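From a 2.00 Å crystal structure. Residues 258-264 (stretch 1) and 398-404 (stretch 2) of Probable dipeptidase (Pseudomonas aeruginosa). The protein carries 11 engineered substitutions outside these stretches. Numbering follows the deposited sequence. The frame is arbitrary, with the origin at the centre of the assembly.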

# COMPACT_ATOMS: atom_id res chain seq x y z
N SER A 258 5.92 7.07 -17.27
CA SER A 258 5.32 8.31 -16.76
C SER A 258 6.33 9.12 -15.96
O SER A 258 6.05 10.27 -15.62
N GLY A 259 7.50 8.52 -15.65
CA GLY A 259 8.47 9.17 -14.77
C GLY A 259 8.28 8.77 -13.32
O GLY A 259 8.90 9.34 -12.44
N GLY A 260 7.46 7.74 -13.09
CA GLY A 260 7.00 7.43 -11.75
C GLY A 260 7.81 6.39 -11.00
O GLY A 260 8.97 6.12 -11.34
N VAL A 261 7.21 5.79 -9.96
CA VAL A 261 7.97 4.90 -9.06
C VAL A 261 7.16 3.70 -8.63
O VAL A 261 5.97 3.82 -8.33
N ILE A 262 7.82 2.55 -8.56
CA ILE A 262 7.22 1.31 -8.05
C ILE A 262 7.76 1.10 -6.65
O ILE A 262 8.94 0.83 -6.46
N GLN A 263 6.90 1.29 -5.66
CA GLN A 263 7.35 1.19 -4.27
C GLN A 263 7.11 -0.26 -3.84
O GLN A 263 5.98 -0.64 -3.53
N VAL A 264 8.18 -1.04 -3.82
CA VAL A 264 8.13 -2.49 -3.60
C VAL A 264 7.75 -2.84 -2.18
O VAL A 264 8.42 -2.42 -1.23
N GLY A 398 14.19 9.14 -2.17
CA GLY A 398 14.67 10.10 -3.18
C GLY A 398 13.84 10.06 -4.47
O GLY A 398 13.51 11.10 -5.04
N ASN A 399 13.53 8.86 -4.94
CA ASN A 399 12.77 8.70 -6.18
C ASN A 399 11.35 9.20 -6.02
O ASN A 399 10.82 9.93 -6.89
N PHE A 400 10.71 8.80 -4.91
CA PHE A 400 9.35 9.27 -4.60
C PHE A 400 9.29 10.78 -4.53
O PHE A 400 8.36 11.39 -5.06
N LEU A 401 10.24 11.40 -3.83
CA LEU A 401 10.25 12.85 -3.67
C LEU A 401 10.43 13.57 -5.02
O LEU A 401 9.81 14.59 -5.24
N ARG A 402 11.26 13.02 -5.93
CA ARG A 402 11.43 13.61 -7.29
C ARG A 402 10.09 13.57 -8.03
O ARG A 402 9.60 14.58 -8.57
N ALA A 403 9.51 12.38 -8.07
CA ALA A 403 8.24 12.19 -8.81
C ALA A 403 7.14 13.09 -8.22
O ALA A 403 6.36 13.68 -8.96
N TRP A 404 7.09 13.19 -6.89
CA TRP A 404 6.13 14.06 -6.23
C TRP A 404 6.31 15.49 -6.69
O TRP A 404 5.33 16.19 -6.96

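The strand 261-264 runs roughly antiparallel to the helix 398-404, at an angle of 145° between their N-to-C directions, and the two stretches bury 248 Å² between them, both sides summed. Val261 is the centre of the apolar contact. Its CA-to-CB bond points toward the helix, and with chi1 t its CG2 lies 3.6 Å from Asn399 O, 3.8 Å from Asn399 CB and 4.1 Å from Ala403 CB. Ala403 and Asn399 both direct CB toward the strand, one helical turn apart, so the valine methyl rests against consecutive turns. Ala403 sits where the helix comes close to the loop before the strand, with the CA atoms of Gly260 and Ala403 5.7 Å apart.

The CA-to-CB bond of Arg402 points sideways, but its extended t, t start followed by chi3 p brings the guanidinium back to the glycine loop. There NH1 donates a hydrogen bond to Gly259 O (3.1 Å, 162°), with the carbonyl at the edge of the guanidinium, near its plane. Water 1 reinforces this link, donating to Gly259 O (2.6 Å) and accepting from Arg402 NE (2.7 Å). On the helix itself, Arg402 NH2 makes a weak hydrogen bond to Asn399 OD1 (3.2 Å); Asn399 has chi1 m. Gly259 closes a Schellman motif with positive phi, where a CB would be jammed against the preceding carbonyl.

At the other end of the contact, Gln263 starts sideways with chi1 m, and a chi2 of -91° bends its end nearer the helix. OE1 reaches 3.5 Å from Phe400 CB and lies near the plane of the ring, at its edge. Water 2 supplies the polar connection, donating to Gln263 OE1 (3.0 Å) and accepting from Phe400 N (2.9 Å). The CA-to-CB bond of Phe400 (chi1 t) is also sideways, whereas that of Leu401 points away.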

# COMPACT_ATOMS: atom_id res chain seq x y z
CB SER A 258 4.09 8.01 -15.86
OG SER A 258 4.47 7.55 -14.56
CB VAL A 261 8.52 5.65 -7.75
CG1 VAL A 261 9.43 4.73 -6.97
CG2 VAL A 261 9.29 6.91 -8.10
CB ILE A 262 7.53 0.11 -8.96
CG1 ILE A 262 6.95 0.36 -10.36
CG2 ILE A 262 6.91 -1.18 -8.40
CD1 ILE A 262 7.81 -0.10 -11.46
CB GLN A 263 6.61 2.20 -3.38
CG GLN A 263 6.82 3.67 -3.80
CD GLN A 263 8.02 4.36 -3.13
OE1 GLN A 263 8.74 5.12 -3.77
NE2 GLN A 263 8.21 4.10 -1.84
CB VAL A 264 9.48 -3.18 -3.95
CG1 VAL A 264 9.42 -4.69 -3.65
CG2 VAL A 264 9.86 -2.93 -5.43
CB ASN A 399 12.76 7.23 -6.59
CG ASN A 399 14.12 6.73 -7.05
OD1 ASN A 399 14.92 7.49 -7.58
ND2 ASN A 399 14.36 5.42 -6.88
CB PHE A 400 8.78 8.63 -3.32
CG PHE A 400 7.35 9.07 -3.01
CD1 PHE A 400 6.26 8.29 -3.41
CD2 PHE A 400 7.10 10.25 -2.32
CE1 PHE A 400 4.96 8.68 -3.11
CE2 PHE A 400 5.77 10.66 -2.04
CZ PHE A 400 4.72 9.86 -2.43
CB LEU A 401 11.35 13.27 -2.70
CG LEU A 401 11.21 12.81 -1.23
CD1 LEU A 401 12.44 13.21 -0.42
CD2 LEU A 401 9.93 13.37 -0.59
CB ARG A 402 12.46 12.83 -8.12
CG ARG A 402 12.69 13.34 -9.60
CD ARG A 402 13.27 12.24 -10.50
NE ARG A 402 12.31 11.15 -10.75
CZ ARG A 402 12.47 9.86 -10.43
NH1 ARG A 402 11.51 8.98 -10.72
NH2 ARG A 402 13.57 9.43 -9.81
CB ALA A 403 7.81 10.73 -8.75
CB TRP A 404 6.25 13.93 -4.70
CG TRP A 404 5.24 14.64 -3.83
CD1 TRP A 404 4.10 15.29 -4.21
CD2 TRP A 404 5.28 14.72 -2.39
NE1 TRP A 404 3.45 15.80 -3.11
CE2 TRP A 404 4.15 15.45 -1.98
CE3 TRP A 404 6.18 14.25 -1.42
CZ2 TRP A 404 3.88 15.74 -0.63
CZ3 TRP A 404 5.91 14.53 -0.05
CH2 TRP A 404 4.78 15.28 0.31
O HOH W 1 9.90 11.72 -11.85
O HOH W 2 11.44 6.35 -3.49